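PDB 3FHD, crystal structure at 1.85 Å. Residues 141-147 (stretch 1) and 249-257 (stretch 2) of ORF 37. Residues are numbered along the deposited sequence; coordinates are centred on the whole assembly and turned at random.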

# COMPACT_ATOMS: atom_id res chain seq x y z
N CYS A 141 -8.07 12.73 -7.23
CA CYS A 141 -7.39 11.57 -6.64
C CYS A 141 -8.30 10.78 -5.69
O CYS A 141 -8.27 9.53 -5.65
CB CYS A 141 -6.11 12.04 -5.97
SG CYS A 141 -4.87 12.61 -7.17
N CYS A 142 -9.13 11.51 -4.95
CA CYS A 142 -10.13 10.89 -4.08
C CYS A 142 -11.19 10.13 -4.87
O CYS A 142 -11.64 9.06 -4.43
CB CYS A 142 -10.81 11.95 -3.21
SG CYS A 142 -9.75 12.55 -1.88
N LEU A 143 -11.60 10.68 -6.01
CA LEU A 143 -12.61 10.00 -6.84
C LEU A 143 -12.04 8.73 -7.48
O LEU A 143 -12.74 7.71 -7.54
CB LEU A 143 -13.13 10.96 -7.92
CG LEU A 143 -14.14 12.05 -7.51
CD1 LEU A 143 -14.40 12.86 -8.77
CD2 LEU A 143 -15.48 11.54 -6.88
N VAL A 144 -10.78 8.80 -7.89
CA VAL A 144 -10.04 7.64 -8.43
C VAL A 144 -9.87 6.51 -7.38
O VAL A 144 -10.06 5.31 -7.70
CB VAL A 144 -8.68 8.06 -9.06
CG1 VAL A 144 -7.82 6.83 -9.38
CG2 VAL A 144 -8.96 8.93 -10.34
N GLU A 145 -9.51 6.89 -6.16
CA GLU A 145 -9.48 5.96 -5.03
C GLU A 145 -10.80 5.23 -4.85
O GLU A 145 -10.81 3.99 -4.75
CB GLU A 145 -9.07 6.69 -3.70
CG GLU A 145 -8.92 5.71 -2.50
CD GLU A 145 -10.24 5.38 -1.77
OE1 GLU A 145 -11.15 6.24 -1.69
OE2 GLU A 145 -10.38 4.24 -1.26
N ARG A 146 -11.91 5.97 -4.79
CA ARG A 146 -13.25 5.38 -4.65
C ARG A 146 -13.59 4.44 -5.82
O ARG A 146 -14.13 3.35 -5.60
CB ARG A 146 -14.31 6.47 -4.44
CG ARG A 146 -14.30 7.11 -3.02
CD ARG A 146 -14.79 6.15 -1.91
NE ARG A 146 -13.71 5.28 -1.43
CZ ARG A 146 -13.84 4.18 -0.69
NH1 ARG A 146 -12.77 3.48 -0.35
NH2 ARG A 146 -15.03 3.78 -0.25
N ALA A 147 -13.22 4.83 -7.03
CA ALA A 147 -13.46 4.03 -8.24
C ALA A 147 -12.67 2.71 -8.30
O ALA A 147 -12.96 1.83 -9.13
CB ALA A 147 -13.13 4.87 -9.46
N LYS A 249 -13.51 7.44 7.40
CA LYS A 249 -14.90 7.45 6.95
C LYS A 249 -15.07 8.06 5.55
O LYS A 249 -14.16 8.69 5.03
CB LYS A 249 -15.79 8.18 7.97
CG LYS A 249 -15.08 9.29 8.71
CD LYS A 249 -16.00 9.99 9.67
CE LYS A 249 -15.57 11.44 9.85
NZ LYS A 249 -16.73 12.32 10.20
N THR A 250 -16.24 7.80 4.95
CA THR A 250 -16.73 8.48 3.75
C THR A 250 -17.40 9.78 4.21
O THR A 250 -18.09 9.79 5.23
CB THR A 250 -17.73 7.56 2.99
OG1 THR A 250 -16.99 6.51 2.35
CG2 THR A 250 -18.57 8.31 1.95
N ASP A 251 -17.20 10.86 3.46
CA ASP A 251 -17.80 12.16 3.79
C ASP A 251 -19.12 12.38 3.04
O ASP A 251 -19.63 11.46 2.41
CB ASP A 251 -16.79 13.29 3.53
CG ASP A 251 -16.43 13.46 2.05
OD1 ASP A 251 -16.99 12.75 1.17
OD2 ASP A 251 -15.59 14.34 1.77
N THR A 252 -19.67 13.59 3.11
CA THR A 252 -20.99 13.89 2.51
C THR A 252 -21.14 13.40 1.05
O THR A 252 -22.10 12.68 0.72
CB THR A 252 -21.41 15.39 2.67
OG1 THR A 252 -20.31 16.25 2.34
CG2 THR A 252 -21.87 15.66 4.09
N GLU A 253 -20.18 13.77 0.20
CA GLU A 253 -20.15 13.36 -1.21
C GLU A 253 -18.74 13.33 -1.78
O GLU A 253 -18.13 14.39 -2.00
CB GLU A 253 -21.03 14.31 -2.05
N GLY A 254 -18.16 12.14 -1.97
CA GLY A 254 -18.61 10.87 -1.38
C GLY A 254 -17.31 10.13 -1.08
O GLY A 254 -17.27 8.89 -1.04
N ARG A 255 -16.26 10.93 -0.85
CA ARG A 255 -14.86 10.52 -0.75
C ARG A 255 -14.44 10.18 0.69
O ARG A 255 -15.20 10.41 1.65
CB ARG A 255 -13.99 11.65 -1.30
N LEU A 256 -13.22 9.66 0.83
CA LEU A 256 -12.66 9.29 2.15
C LEU A 256 -12.25 10.47 3.00
O LEU A 256 -11.75 11.48 2.48
CB LEU A 256 -11.48 8.32 2.03
CG LEU A 256 -11.84 6.84 1.85
CD1 LEU A 256 -10.61 6.07 1.44
CD2 LEU A 256 -12.50 6.21 3.09
N GLN A 257 -12.45 10.32 4.31
CA GLN A 257 -12.01 11.26 5.32
C GLN A 257 -11.15 10.51 6.33
O GLN A 257 -11.65 9.67 7.09
CB GLN A 257 -13.21 11.90 6.04
CG GLN A 257 -13.57 13.31 5.57
CD GLN A 257 -14.62 14.02 6.45
OE1 GLN A 257 -15.32 13.40 7.26
NE2 GLN A 257 -14.72 15.32 6.28
O HOH W 1 -11.29 8.79 -1.32

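The most instructive feature of this contact is that no direct hydrogen bond crosses it among the atoms modelled. A helical segment within 141-147, continuing from earlier in the chain, packs against a hairpin-like segment, 249-257; the direct side-chain hydrogen bonds described here lie within one stretch or the other, and a water bridges the two.

The charged interactions lie within the helix. Glu 145 and Arg 146, neighbours in sequence, form a two-pronged salt bridge: Arg 146 NE donates to Glu 145 OE1 at 2.7 Å, and Arg 146 NH1 donates to Glu 145 OE2, also at 2.7 Å, both nearly straight. Arg 146 reaches this pairing through a folded side chain (m, m, p), which brings the flat guanidinium alongside the carboxylate, where two hydrogen bonds hold it.

That surface is then used for packing. Leu 256, whose CA-to-CB bond points toward the helix, sets its CG over one face of the guanidinium, with Leu 256 CD1 3.8 Å from Arg 146 NH1. The in-plane N-H groups can thus serve the carboxylate while the face takes an aliphatic neighbour. Leu 256 CD1 also comes within 3.2 Å of Glu 145 OE1, a tight approach of a methyl to a carboxylate oxygen. Nearer the start of the helical stretch, Cys 142 CB lies 3.7 Å from Arg 255 CB, at the point where the two backbones are closest, with CA of Cys 142 and CA of Arg 255 5.8 Å apart. The modelled Arg 255 side chain stops at CB, so nothing can be read from its remainder. The methylene portion of Arg 146 continues the packing, its CD 3.8 Å from Gly 254 O and its CG 4.1 Å from Arg 255 CA.

Water supplies the polar link between the stretches. Water 1 accepts from Leu 256 N at 3.0 Å and donates to Cys 142 O at 3.1 Å and to Glu 145 OE1 at 2.6 Å. A single molecule therefore satisfies a strand amide and ties it to both the backbone and a side chain of the helix. Glu 145 OE1 consequently serves the water and Arg 146 NE together.

The second stretch is held by its own bonds. Lys 249 and Gln 257 pair in both directions through their backbones, with Gln 257 N to Lys 249 O very short at 2.5 Å, and Asp 251 N donates to Arg 255 O at 2.7 Å. Asp 251 OD1 accepts a weak bond from Arg 255 N at 2.8 Å. Within this turn, a cis peptide bond precedes Gly 254.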